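Local coordinates for uncharacterized protein (Mycobacterium tuberculosis, PDB 4Q6U) that is of unknown function but carries three sensor-type domains, one GAF-like and two PAS-like, and so probably takes part in sensing a signal, at residues H242-D247 and W251-W256; S262-R267 and V310-T315; R52-E57 and R74-E79; W13-T18 and P106-L111. One frame throughout, in Å; residues are numbered along the deposited sequence.

Contact 1 of 4, residues H242-D247 and W251-W256; sequences HRALVD and WTLLKW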
loop_
_atom_site.group_PDB
_atom_site.type_symbol
_atom_site.label_atom_id
_atom_site.label_comp_id
_atom_site.label_asym_id
_atom_site.label_seq_id
_atom_site.Cartn_x
_atom_site.Cartn_y
_atom_site.Cartn_z
ATOM N N HIS B 242 -5.153 -13.703 -18.134
ATOM C CA HIS B 242 -4.615 -12.349 -18.135
ATOM C C HIS B 242 -5.597 -11.372 -17.493
ATOM O O HIS B 242 -6.686 -11.129 -18.021
ATOM C CB HIS B 242 -4.281 -11.930 -19.560
ATOM C CG HIS B 242 -3.256 -12.801 -20.219
ATOM N ND1 HIS B 242 -1.948 -12.401 -20.400
ATOM C CD2 HIS B 242 -3.348 -14.047 -20.734
ATOM C CE1 HIS B 242 -1.282 -13.369 -21.005
ATOM N NE2 HIS B 242 -2.102 -14.380 -21.216
ATOM N N ARG B 243 -5.206 -10.827 -16.342
ATOM C CA ARG B 243 -6.057 -9.908 -15.587
ATOM C C ARG B 243 -5.855 -8.449 -15.970
ATOM O O ARG B 243 -4.745 -8.032 -16.289
ATOM C CB ARG B 243 -5.812 -10.088 -14.096
ATOM C CG ARG B 243 -6.267 -11.473 -13.585
ATOM C CD ARG B 243 -5.778 -11.666 -12.121
ATOM N NE ARG B 243 -4.326 -11.627 -12.036
ATOM C CZ ARG B 243 -3.648 -11.647 -10.894
ATOM N NH1 ARG B 243 -4.299 -11.712 -9.741
ATOM N NH2 ARG B 243 -2.324 -11.608 -10.913
ATOM N N ALA B 244 -6.942 -7.681 -15.919
ATOM C CA ALA B 244 -6.920 -6.280 -16.320
ATOM C C ALA B 244 -7.972 -5.506 -15.555
ATOM O O ALA B 244 -8.940 -6.084 -15.075
ATOM C CB ALA B 244 -7.162 -6.144 -17.818
ATOM N N LEU B 245 -7.780 -4.196 -15.444
ATOM C CA LEU B 245 -8.837 -3.337 -14.948
ATOM C C LEU B 245 -9.510 -2.685 -16.139
ATOM O O LEU B 245 -8.837 -2.287 -17.089
ATOM C CB LEU B 245 -8.295 -2.286 -13.992
ATOM C CG LEU B 245 -7.660 -2.870 -12.726
ATOM C CD1 LEU B 245 -6.955 -1.780 -11.956
ATOM C CD2 LEU B 245 -8.749 -3.513 -11.879
ATOM N N VAL B 246 -10.835 -2.595 -16.095
ATOM C CA VAL B 246 -11.589 -2.006 -17.194
ATOM C C VAL B 246 -12.654 -1.033 -16.690
ATOM O O VAL B 246 -13.090 -1.119 -15.538
ATOM C CB VAL B 246 -12.276 -3.089 -18.059
ATOM C CG1 VAL B 246 -11.290 -4.190 -18.419
ATOM C CG2 VAL B 246 -13.497 -3.660 -17.346
ATOM N N ASP B 247 -13.054 -0.094 -17.548
ATOM C CA ASP B 247 -14.215 0.735 -17.260
ATOM C C ASP B 247 -15.452 -0.107 -17.531
ATOM O O ASP B 247 -15.675 -0.565 -18.650
ATOM C CB ASP B 247 -14.221 2.024 -18.099
ATOM C CG ASP B 247 -15.325 3.002 -17.684
ATOM O OD1 ASP B 247 -16.435 2.556 -17.342
ATOM O OD2 ASP B 247 -15.089 4.230 -17.703
ATOM N N TRP B 251 -16.315 -0.592 -21.306
ATOM C CA TRP B 251 -15.322 -1.641 -21.571
ATOM C C TRP B 251 -13.961 -1.061 -21.989
ATOM O O TRP B 251 -13.161 -1.723 -22.650
ATOM C CB TRP B 251 -15.816 -2.633 -22.633
ATOM C CG TRP B 251 -15.132 -3.964 -22.505
ATOM C CD1 TRP B 251 -14.141 -4.464 -23.305
ATOM C CD2 TRP B 251 -15.360 -4.949 -21.485
ATOM N NE1 TRP B 251 -13.748 -5.704 -22.851
ATOM C CE2 TRP B 251 -14.482 -6.025 -21.738
ATOM C CE3 TRP B 251 -16.224 -5.027 -20.387
ATOM C CZ2 TRP B 251 -14.445 -7.168 -20.934
ATOM C CZ3 TRP B 251 -16.188 -6.166 -19.588
ATOM C CH2 TRP B 251 -15.303 -7.218 -19.865
ATOM N N THR B 252 -13.701 0.179 -21.601
ATOM C CA THR B 252 -12.402 0.781 -21.852
ATOM C C THR B 252 -11.341 0.058 -21.025
ATOM O O THR B 252 -11.528 -0.175 -19.828
ATOM C CB THR B 252 -12.400 2.279 -21.511
ATOM O OG1 THR B 252 -13.326 2.965 -22.361
ATOM C CG2 THR B 252 -11.004 2.871 -21.694
ATOM N N LEU B 253 -10.243 -0.329 -21.664
ATOM C CA LEU B 253 -9.161 -1.010 -20.957
ATOM C C LEU B 253 -8.302 0.006 -20.198
ATOM O O LEU B 253 -7.838 0.996 -20.781
ATOM C CB LEU B 253 -8.317 -1.808 -21.946
ATOM C CG LEU B 253 -7.150 -2.622 -21.403
ATOM C CD1 LEU B 253 -7.632 -3.737 -20.483
ATOM C CD2 LEU B 253 -6.357 -3.187 -22.570
ATOM N N LEU B 254 -8.099 -0.232 -18.903
ATOM C CA LEU B 254 -7.374 0.728 -18.059
ATOM C C LEU B 254 -5.950 0.297 -17.731
ATOM O O LEU B 254 -5.011 1.090 -17.849
ATOM C CB LEU B 254 -8.125 0.960 -16.749
ATOM C CG LEU B 254 -9.592 1.373 -16.832
ATOM C CD1 LEU B 254 -10.192 1.386 -15.439
ATOM C CD2 LEU B 254 -9.759 2.739 -17.513
ATOM N N LYS B 255 -5.789 -0.953 -17.304
ATOM C CA LYS B 255 -4.494 -1.423 -16.827
ATOM C C LYS B 255 -4.361 -2.933 -16.905
ATOM O O LYS B 255 -5.298 -3.654 -16.574
ATOM C CB LYS B 255 -4.263 -0.986 -15.376
ATOM C CG LYS B 255 -2.878 -1.370 -14.864
ATOM C CD LYS B 255 -2.682 -0.994 -13.430
ATOM C CE LYS B 255 -1.313 -1.427 -12.954
ATOM N NZ LYS B 255 -0.217 -0.479 -13.324
ATOM N N TRP B 256 -3.194 -3.407 -17.329
ATOM C CA TRP B 256 -2.875 -4.834 -17.256
ATOM C C TRP B 256 -2.268 -5.149 -15.895
ATOM O O TRP B 256 -1.376 -4.440 -15.444
ATOM C CB TRP B 256 -1.902 -5.245 -18.357
ATOM C CG TRP B 256 -2.518 -5.232 -19.723
ATOM C CD1 TRP B 256 -2.300 -4.319 -20.709
ATOM C CD2 TRP B 256 -3.462 -6.173 -20.242
ATOM N NE1 TRP B 256 -3.050 -4.637 -21.824
ATOM C CE2 TRP B 256 -3.780 -5.768 -21.555
ATOM C CE3 TRP B 256 -4.076 -7.320 -19.716
ATOM C CZ2 TRP B 256 -4.674 -6.468 -22.356
ATOM C CZ3 TRP B 256 -4.969 -8.017 -20.516
ATOM C CH2 TRP B 256 -5.260 -7.588 -21.822
#
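Leu253 and Trp256 both reach Ala244 through their first torsions: CG of Leu253 is anti to the backbone N (chi1 -179°), which lets CD1 come within 3.6 Å of Ala244 CB, while Trp256, its CG anti to the carbonyl carbon (chi1 -70°), brings CE3 to 3.8 Å from the same CB. Strands 242-246 and 253-256 form an antiparallel beta hairpin at one margin of the C-terminal sheet, whose 2-1-5-4-3 strand order is that of a PAS fold. A classic beta bulge interrupts the pairing, since Leu254 and Lys255 both face Leu245. The evidence is in Leu245 O, which accepts Leu254 N at 2.8 Å and, weakly, Lys255 N at 3.3 Å. Leu245 N answers with a bond of 2.8 Å to Lys255 O. Past the bulge the register is shifted by one residue, so that Val246 stands opposite Leu253, and Asp247 N donates to Thr252 O at 2.7 Å. Leu245 CB and Leu254 CB lie 4.3 Å apart. Helix 157-165 packs against this hairpin: Leu161 touches both of these leucines, and Lys255 NZ forms a salt bridge with Glu157. At the Trp256 ring, Arg243 O sits at the edge near the ring plane, 3.6 Å from CE3.

Contact 2 of 4, residues S262-R267 and V310-T315; sequences SFYDWR and VPVHVT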
loop_
_atom_site.group_PDB
_atom_site.type_symbol
_atom_site.label_atom_id
_atom_site.label_comp_id
_atom_site.label_asym_id
_atom_site.label_seq_id
_atom_site.Cartn_x
_atom_site.Cartn_y
_atom_site.Cartn_z
ATOM N N SER B 262 -2.429 -11.816 -25.898
ATOM C CA SER B 262 -2.379 -11.714 -27.342
ATOM C C SER B 262 -3.575 -12.422 -27.976
ATOM O O SER B 262 -3.627 -12.568 -29.192
ATOM C CB SER B 262 -1.063 -12.292 -27.869
ATOM O OG SER B 262 -0.813 -13.575 -27.322
ATOM N N PHE B 263 -4.539 -12.840 -27.153
ATOM C CA PHE B 263 -5.733 -13.534 -27.659
ATOM C C PHE B 263 -6.509 -12.643 -28.608
ATOM O O PHE B 263 -7.084 -13.124 -29.578
ATOM C CB PHE B 263 -6.697 -13.964 -26.542
ATOM C CG PHE B 263 -6.047 -14.632 -25.382
ATOM C CD1 PHE B 263 -4.924 -15.421 -25.544
ATOM C CD2 PHE B 263 -6.572 -14.464 -24.111
ATOM C CE1 PHE B 263 -4.327 -16.023 -24.450
ATOM C CE2 PHE B 263 -5.986 -15.057 -23.022
ATOM C CZ PHE B 263 -4.861 -15.843 -23.188
ATOM N N TYR B 264 -6.554 -11.348 -28.311
ATOM C CA TYR B 264 -7.341 -10.436 -29.134
ATOM C C TYR B 264 -6.623 -9.088 -29.302
ATOM O O TYR B 264 -5.668 -8.791 -28.592
ATOM C CB TYR B 264 -8.740 -10.257 -28.529
ATOM C CG TYR B 264 -8.816 -9.327 -27.323
ATOM C CD1 TYR B 264 -8.429 -9.750 -26.059
ATOM C CD2 TYR B 264 -9.302 -8.036 -27.453
ATOM C CE1 TYR B 264 -8.510 -8.896 -24.969
ATOM C CE2 TYR B 264 -9.385 -7.179 -26.369
ATOM C CZ TYR B 264 -8.994 -7.612 -25.134
ATOM O OH TYR B 264 -9.085 -6.750 -24.066
ATOM N N ASP B 265 -7.077 -8.286 -30.259
ATOM C CA ASP B 265 -6.388 -7.043 -30.597
ATOM C C ASP B 265 -6.915 -5.890 -29.757
ATOM O O ASP B 265 -7.683 -5.055 -30.246
ATOM C CB ASP B 265 -6.542 -6.736 -32.097
ATOM C CG ASP B 265 -5.486 -5.762 -32.609
ATOM O OD1 ASP B 265 -4.858 -5.055 -31.790
ATOM O OD2 ASP B 265 -5.289 -5.692 -33.837
ATOM N N TRP B 266 -6.493 -5.848 -28.493
ATOM C CA TRP B 266 -6.880 -4.785 -27.577
ATOM C C TRP B 266 -6.249 -3.445 -27.966
ATOM O O TRP B 266 -6.807 -2.391 -27.670
ATOM C CB TRP B 266 -6.499 -5.149 -26.122
ATOM C CG TRP B 266 -5.042 -5.454 -25.938
ATOM C CD1 TRP B 266 -4.414 -6.649 -26.166
ATOM C CD2 TRP B 266 -4.029 -4.549 -25.488
ATOM N NE1 TRP B 266 -3.071 -6.537 -25.894
ATOM C CE2 TRP B 266 -2.811 -5.263 -25.469
ATOM C CE3 TRP B 266 -4.034 -3.206 -25.096
ATOM C CZ2 TRP B 266 -1.603 -4.671 -25.081
ATOM C CZ3 TRP B 266 -2.832 -2.622 -24.698
ATOM C CH2 TRP B 266 -1.637 -3.356 -24.702
ATOM N N ARG B 267 -5.101 -3.483 -28.639
ATOM C CA ARG B 267 -4.417 -2.235 -29.010
ATOM C C ARG B 267 -5.125 -1.509 -30.157
ATOM O O ARG B 267 -5.375 -0.305 -30.079
ATOM C CB ARG B 267 -2.956 -2.515 -29.374
ATOM C CG ARG B 267 -2.083 -2.808 -28.146
ATOM C CD ARG B 267 -0.607 -2.976 -28.490
ATOM N NE ARG B 267 -0.056 -1.790 -29.140
ATOM C CZ ARG B 267 0.338 -1.754 -30.408
ATOM N NH1 ARG B 267 0.260 -2.844 -31.154
ATOM N NH2 ARG B 267 0.815 -0.634 -30.928
ATOM N N VAL B 310 -13.048 -12.942 -31.903
ATOM C CA VAL B 310 -12.401 -14.025 -31.178
ATOM C C VAL B 310 -13.120 -14.234 -29.850
ATOM O O VAL B 310 -13.247 -13.298 -29.068
ATOM C CB VAL B 310 -10.901 -13.719 -30.931
ATOM C CG1 VAL B 310 -10.312 -14.676 -29.918
ATOM C CG2 VAL B 310 -10.130 -13.785 -32.246
ATOM N N PRO B 311 -13.620 -15.456 -29.607
ATOM C CA PRO B 311 -14.275 -15.752 -28.326
ATOM C C PRO B 311 -13.280 -15.776 -27.176
ATOM O O PRO B 311 -12.252 -16.434 -27.268
ATOM C CB PRO B 311 -14.894 -17.142 -28.552
ATOM C CG PRO B 311 -14.116 -17.731 -29.686
ATOM C CD PRO B 311 -13.731 -16.573 -30.562
ATOM N N VAL B 312 -13.579 -15.042 -26.113
ATOM C CA VAL B 312 -12.691 -14.963 -24.953
ATOM C C VAL B 312 -13.515 -15.169 -23.705
ATOM O O VAL B 312 -14.568 -14.548 -23.552
ATOM C CB VAL B 312 -11.964 -13.605 -24.842
ATOM C CG1 VAL B 312 -11.205 -13.494 -23.489
ATOM C CG2 VAL B 312 -11.031 -13.373 -26.036
ATOM N N HIS B 313 -13.044 -16.036 -22.814
ATOM C CA HIS B 313 -13.751 -16.270 -21.565
ATOM C C HIS B 313 -13.376 -15.185 -20.557
ATOM O O HIS B 313 -12.200 -14.987 -20.233
ATOM C CB HIS B 313 -13.441 -17.655 -21.004
ATOM C CG HIS B 313 -14.201 -17.972 -19.752
ATOM N ND1 HIS B 313 -13.799 -17.534 -18.508
ATOM C CD2 HIS B 313 -15.346 -18.666 -19.559
ATOM C CE1 HIS B 313 -14.661 -17.956 -17.600
ATOM N NE2 HIS B 313 -15.609 -18.643 -18.210
ATOM N N VAL B 314 -14.397 -14.496 -20.061
ATOM C CA VAL B 314 -14.224 -13.322 -19.222
ATOM C C VAL B 314 -14.846 -13.534 -17.844
ATOM O O VAL B 314 -15.997 -13.960 -17.742
ATOM C CB VAL B 314 -14.861 -12.098 -19.887
ATOM C CG1 VAL B 314 -14.857 -10.926 -18.958
ATOM C CG2 VAL B 314 -14.138 -11.763 -21.190
ATOM N N THR B 315 -14.080 -13.247 -16.792
ATOM C CA THR B 315 -14.585 -13.310 -15.418
ATOM C C THR B 315 -14.392 -11.944 -14.749
ATOM O O THR B 315 -13.289 -11.396 -14.742
ATOM C CB THR B 315 -13.889 -14.416 -14.614
ATOM O OG1 THR B 315 -14.178 -15.685 -15.211
ATOM C CG2 THR B 315 -14.363 -14.420 -13.155
#
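Phe263 O is the polar atom on which Val310 closes: CG1 of the valine lies 3.6 Å from Phe263 O, and CG2 of Val310 lies 4.1 Å from that oxygen, so the carbonyl meets methyl groups here and the contact is van der Waals in kind. It joins a loop of the PAS-like C-terminal domain to strand 309-320 of its antiparallel sheet. Val310 holds CG1 anti to the backbone N (chi1 167°), the placement that gives this branch the shorter approach. The backbones keep apart, the nearest alpha carbons being Tyr264 CA and Val310 CA at 6.5 Å, and the two segments bury just 161 Å² between them. Order in the loop comes partly from an inverse gamma turn centred on Asp265, with a weak bond from Trp266 N to Tyr264 O of 3.1 Å. Backbone bonding of Asp265 with Pro303, and of Val310 with Leu302, ties both segments to strand 296-303, and the side chains of Tyr264 and Val312 both rest on Leu302. One methyl of Val312 serves two loop residues: CG2 lies 4.4 Å from Phe263 CB, and the same CG2 stands obliquely to the Tyr264 ring, 4.5 Å from CD1.

Contact 3 of 4, residues R52-E57 and R74-E79; sequences RTAIAE and RVIRTE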
loop_
_atom_site.group_PDB
_atom_site.type_symbol
_atom_site.label_atom_id
_atom_site.label_comp_id
_atom_site.label_asym_id
_atom_site.label_seq_id
_atom_site.Cartn_x
_atom_site.Cartn_y
_atom_site.Cartn_z
ATOM N N ARG B 52 5.996 36.396 -13.764
ATOM C CA ARG B 52 4.587 36.243 -14.104
ATOM C C ARG B 52 4.318 36.771 -15.509
ATOM O O ARG B 52 3.539 36.193 -16.264
ATOM C CB ARG B 52 3.696 36.965 -13.090
ATOM C CG ARG B 52 3.761 36.399 -11.680
ATOM C CD ARG B 52 2.790 37.110 -10.743
ATOM N NE ARG B 52 1.408 36.671 -10.935
ATOM C CZ ARG B 52 0.371 37.152 -10.256
ATOM N NH1 ARG B 52 0.555 38.094 -9.342
ATOM N NH2 ARG B 52 -0.853 36.695 -10.493
ATOM N N THR B 53 4.991 37.861 -15.862
ATOM C CA THR B 53 4.799 38.503 -17.158
ATOM C C THR B 53 5.379 37.654 -18.290
ATOM O O THR B 53 4.765 37.516 -19.349
ATOM C CB THR B 53 5.434 39.911 -17.172
ATOM O OG1 THR B 53 4.782 40.732 -16.193
ATOM C CG2 THR B 53 5.293 40.558 -18.540
ATOM N N ALA B 54 6.552 37.077 -18.052
ATOM C CA ALA B 54 7.202 36.211 -19.029
ATOM C C ALA B 54 6.337 35.002 -19.368
ATOM O O ALA B 54 6.188 34.638 -20.533
ATOM C CB ALA B 54 8.557 35.751 -18.515
ATOM N N ILE B 55 5.781 34.376 -18.338
ATOM C CA ILE B 55 4.936 33.200 -18.527
ATOM C C ILE B 55 3.653 33.595 -19.261
ATOM O O ILE B 55 3.232 32.920 -20.202
ATOM C CB ILE B 55 4.591 32.528 -17.175
ATOM C CG1 ILE B 55 5.860 32.001 -16.499
ATOM C CG2 ILE B 55 3.588 31.386 -17.363
ATOM C CD1 ILE B 55 5.638 31.512 -15.082
ATOM N N ALA B 56 3.054 34.704 -18.835
ATOM C CA ALA B 56 1.799 35.175 -19.406
ATOM C C ALA B 56 1.932 35.439 -20.903
ATOM O O ALA B 56 1.034 35.103 -21.681
ATOM C CB ALA B 56 1.329 36.433 -18.683
ATOM N N GLU B 57 3.055 36.041 -21.296
ATOM C CA GLU B 57 3.335 36.319 -22.705
ATOM C C GLU B 57 3.572 35.028 -23.500
ATOM O O GLU B 57 3.148 34.910 -24.652
ATOM C CB GLU B 57 4.544 37.250 -22.833
ATOM N N ARG B 74 19.044 40.889 -15.216
ATOM C CA ARG B 74 18.620 39.494 -15.316
ATOM C C ARG B 74 17.885 39.259 -16.629
ATOM O O ARG B 74 17.316 40.186 -17.212
ATOM C CB ARG B 74 17.730 39.112 -14.131
ATOM N N VAL B 75 17.919 38.013 -17.086
ATOM C CA VAL B 75 17.149 37.582 -18.246
ATOM C C VAL B 75 16.244 36.428 -17.842
ATOM O O VAL B 75 16.657 35.545 -17.086
ATOM C CB VAL B 75 18.053 37.139 -19.410
ATOM N N ILE B 76 15.007 36.456 -18.327
ATOM C CA ILE B 76 14.060 35.381 -18.084
ATOM C C ILE B 76 13.859 34.624 -19.386
ATOM O O ILE B 76 13.605 35.224 -20.428
ATOM C CB ILE B 76 12.705 35.909 -17.564
ATOM C CG1 ILE B 76 12.918 36.852 -16.375
ATOM C CG2 ILE B 76 11.776 34.760 -17.206
ATOM C CD1 ILE B 76 11.638 37.393 -15.774
ATOM N N ARG B 77 13.989 33.305 -19.339
ATOM C CA ARG B 77 13.805 32.528 -20.556
ATOM C C ARG B 77 12.673 31.545 -20.369
ATOM O O ARG B 77 12.587 30.869 -19.347
ATOM C CB ARG B 77 15.098 31.819 -20.944
ATOM C CG ARG B 77 16.280 32.772 -21.042
ATOM C CD ARG B 77 17.487 32.089 -21.634
ATOM N NE ARG B 77 17.145 31.379 -22.861
ATOM C CZ ARG B 77 17.991 31.182 -23.865
ATOM N NH1 ARG B 77 19.233 31.653 -23.786
ATOM N NH2 ARG B 77 17.596 30.524 -24.949
ATOM N N THR B 78 11.780 31.502 -21.348
ATOM C CA THR B 78 10.635 30.619 -21.271
ATOM C C THR B 78 10.538 29.707 -22.495
ATOM O O THR B 78 10.832 30.107 -23.621
ATOM C CB THR B 78 9.320 31.411 -21.126
ATOM O OG1 THR B 78 9.237 32.407 -22.152
ATOM C CG2 THR B 78 9.243 32.085 -19.766
ATOM N N GLU B 79 10.120 28.473 -22.233
ATOM C CA GLU B 79 9.933 27.448 -23.246
ATOM C C GLU B 79 8.530 26.895 -23.103
ATOM O O GLU B 79 8.197 26.322 -22.062
ATOM C CB GLU B 79 10.959 26.323 -23.084
ATOM C CG GLU B 79 12.390 26.742 -23.330
ATOM C CD GLU B 79 12.626 27.169 -24.757
ATOM O OE1 GLU B 79 12.000 26.589 -25.661
ATOM O OE2 GLU B 79 13.427 28.095 -24.970
#
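Thr78 CB points toward helix 52-57 from the strand, and its methyl branch packs on Ala54 while its hydroxyl bonds beyond the segment, to Thr58. The methyl CG2 lies anti to the carbonyl carbon of Thr78, with OG1 between that carbon and the backbone N (chi1 52°). From there CG2 comes to 3.9 Å from Ala54 CB, and it also lies 4.1 Å from Ala54 O and 4.4 Å from Ile55 N, so the methyl spans an alanine side chain and the helix backbone next to it. The hydroxyl, Thr78 OG1, is 4.1 Å from Ala54 O, too far for a bond; its polar partner is Thr58 OG1, one turn further along the helix, which is also hydrogen-bonded to Ala54 O. Thr58 thereby couples the strand hydroxyl to the helix backbone. Ile76, two residues back on the same strand face, presses from beside Thr78: its CG2 reaches Ala54 CB at 3.6 Å, the closest approach between the segments. The short alanine side chain is consistent with so close an approach, the axes of the two short segments being 8.7 Å apart at 31°. In the N-terminal, GAF-like domain, helix 48-61 lies over one face of the six-stranded antiparallel sheet; strand 74-82 runs beneath it between strands 65-69 and 88-97, and Ile55 and Ile76 both pack on Val93 of the latter.

Contact 4 of 4, residues W13-T18 and P106-L111; sequences WLLVET and PIPGPL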
loop_
_atom_site.group_PDB
_atom_site.type_symbol
_atom_site.label_atom_id
_atom_site.label_comp_id
_atom_site.label_asym_id
_atom_site.label_seq_id
_atom_site.Cartn_x
_atom_site.Cartn_y
_atom_site.Cartn_z
ATOM N N TRP B 13 15.863 25.115 -14.131
ATOM C CA TRP B 13 14.650 25.361 -14.895
ATOM C C TRP B 13 13.442 25.056 -14.021
ATOM O O TRP B 13 13.394 24.018 -13.369
ATOM C CB TRP B 13 14.596 24.485 -16.149
ATOM C CG TRP B 13 15.498 24.900 -17.252
ATOM C CD1 TRP B 13 16.776 24.477 -17.479
ATOM C CD2 TRP B 13 15.182 25.816 -18.308
ATOM N NE1 TRP B 13 17.279 25.081 -18.610
ATOM C CE2 TRP B 13 16.321 25.910 -19.134
ATOM C CE3 TRP B 13 14.049 26.572 -18.626
ATOM C CZ2 TRP B 13 16.357 26.733 -20.263
ATOM C CZ3 TRP B 13 14.087 27.387 -19.749
ATOM C CH2 TRP B 13 15.230 27.455 -20.555
ATOM N N LEU B 14 12.464 25.951 -14.011
ATOM C CA LEU B 14 11.201 25.681 -13.332
ATOM C C LEU B 14 10.151 25.186 -14.325
ATOM O O LEU B 14 9.872 25.871 -15.307
ATOM C CB LEU B 14 10.685 26.941 -12.636
ATOM C CG LEU B 14 11.535 27.491 -11.501
ATOM C CD1 LEU B 14 10.840 28.685 -10.882
ATOM C CD2 LEU B 14 11.770 26.386 -10.474
ATOM N N LEU B 15 9.556 24.021 -14.074
ATOM C CA LEU B 15 8.439 23.587 -14.903
ATOM C C LEU B 15 7.127 24.052 -14.279
ATOM O O LEU B 15 6.791 23.698 -13.151
ATOM C CB LEU B 15 8.437 22.075 -15.094
ATOM C CG LEU B 15 7.346 21.512 -16.016
ATOM C CD1 LEU B 15 7.563 21.939 -17.459
ATOM C CD2 LEU B 15 7.298 19.995 -15.926
ATOM N N VAL B 16 6.395 24.863 -15.031
ATOM C CA VAL B 16 5.153 25.450 -14.560
ATOM C C VAL B 16 3.953 24.910 -15.334
ATOM O O VAL B 16 3.902 25.022 -16.546
ATOM C CB VAL B 16 5.193 26.985 -14.687
ATOM C CG1 VAL B 16 3.809 27.577 -14.500
ATOM C CG2 VAL B 16 6.183 27.567 -13.687
ATOM N N GLU B 17 3.001 24.320 -14.621
ATOM C CA GLU B 17 1.749 23.872 -15.217
ATOM C C GLU B 17 0.825 25.081 -15.319
ATOM O O GLU B 17 0.637 25.813 -14.343
ATOM C CB GLU B 17 1.123 22.746 -14.382
ATOM C CG GLU B 17 0.120 21.856 -15.127
ATOM C CD GLU B 17 -1.310 22.318 -14.945
ATOM O OE1 GLU B 17 -1.524 23.511 -14.629
ATOM O OE2 GLU B 17 -2.223 21.489 -15.107
ATOM N N THR B 18 0.267 25.300 -16.506
ATOM C CA THR B 18 -0.490 26.517 -16.779
ATOM C C THR B 18 -1.931 26.249 -17.212
ATOM O O THR B 18 -2.494 27.004 -18.001
ATOM C CB THR B 18 0.194 27.362 -17.880
ATOM O OG1 THR B 18 0.408 26.560 -19.050
ATOM C CG2 THR B 18 1.529 27.900 -17.391
ATOM N N PRO B 106 15.649 19.923 -18.803
ATOM C CA PRO B 106 14.950 18.634 -18.775
ATOM C C PRO B 106 13.792 18.667 -19.756
ATOM O O PRO B 106 13.028 19.632 -19.735
ATOM C CB PRO B 106 14.445 18.520 -17.330
ATOM C CG PRO B 106 15.212 19.550 -16.547
ATOM C CD PRO B 106 15.525 20.651 -17.529
ATOM N N ILE B 107 13.668 17.658 -20.611
ATOM C CA ILE B 107 12.616 17.695 -21.621
ATOM C C ILE B 107 11.289 17.215 -21.047
ATOM O O ILE B 107 11.151 16.046 -20.665
ATOM C CB ILE B 107 12.957 16.848 -22.857
ATOM C CG1 ILE B 107 14.391 17.103 -23.322
ATOM C CG2 ILE B 107 11.976 17.162 -23.988
ATOM C CD1 ILE B 107 14.685 18.545 -23.666
ATOM N N PRO B 108 10.302 18.121 -20.978
ATOM C CA PRO B 108 8.964 17.755 -20.514
ATOM C C PRO B 108 8.195 17.055 -21.625
ATOM O O PRO B 108 8.439 17.341 -22.793
ATOM C CB PRO B 108 8.329 19.109 -20.147
ATOM C CG PRO B 108 9.372 20.164 -20.476
ATOM C CD PRO B 108 10.349 19.526 -21.405
ATOM N N GLY B 109 7.290 16.148 -21.263
ATOM C CA GLY B 109 6.552 15.376 -22.237
ATOM C C GLY B 109 5.059 15.511 -22.019
ATOM O O GLY B 109 4.513 14.947 -21.070
ATOM N N PRO B 110 4.396 16.279 -22.892
ATOM C CA PRO B 110 2.952 16.484 -22.821
ATOM C C PRO B 110 2.216 15.260 -23.343
ATOM O O PRO B 110 2.680 14.604 -24.276
ATOM C CB PRO B 110 2.727 17.696 -23.725
ATOM C CG PRO B 110 3.801 17.582 -24.736
ATOM C CD PRO B 110 4.989 16.947 -24.064
ATOM N N LEU B 111 1.101 14.936 -22.704
ATOM C CA LEU B 111 0.213 13.882 -23.179
ATOM C C LEU B 111 -1.204 14.187 -22.708
ATOM O O LEU B 111 -1.416 15.069 -21.862
ATOM C CB LEU B 111 0.661 12.507 -22.664
ATOM C CG LEU B 111 0.616 12.310 -21.141
ATOM C CD1 LEU B 111 0.034 10.949 -20.800
ATOM C CD2 LEU B 111 1.990 12.437 -20.515
#
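Trp13 meets Pro106, and Leu15 meets Pro108, in two apolar pairs that make up the direct contact. In the first, Pro106 CD lies obliquely to the indole, 4.0 Å from Trp13 CD1, and it is 4.2 Å from Trp13 CB, so the proline lies against both the base of the side chain and the pyrrole part of the ring. In the second, Leu15 CD1 approaches the pyrrolidine ring at Pro108 CG, 3.9 Å away, and at Pro108 CB, 4.0 Å away; chi1 of -177°, with CG anti to the backbone N, extends the leucine toward that ring. The alpha carbons stay well separated, Leu15 CA and Pro108 CA being 8.1 Å apart, which confines the contact to side chains. It lies at the junction of two domains: strand 14-17 belongs to the GAF-like N-terminal sheet, and the proline-rich segment leads into strand 109-114 of the PAS-like middle domain. Leu15 also touches Met212 and Trp214 of the middle-domain sheet. Polar links flank the apolar pairs. Trp13 NE1 is hydrogen-bonded to Pro103 O, and Gln92 NE2 to Pro106 O. A salt bridge between Glu17 OE2 and Arg194 NE reaches strand 186-198.

In the fold
From the N terminus, contact 4 opens first, at 13-18, and closes some ninety residues later at 106-111, where the chain passes from the GAF-like to the middle domain. Contact 3 falls wholly within that loop and sets a helix on the same N-terminal sheet; the two contacts touch, for instance through Ile55 and Thr18. After the middle domain, contact 1 closes a short hairpin, and contact 2 follows it in series, fastening the next loop to a later strand of the same C-terminal sheet. Contacts 1 and 2 also touch, through Trp256 and Trp266 among others. The two pairs lie on opposite sides of the chain's centre, contacts 2 and 3 having centres about 51 Å apart.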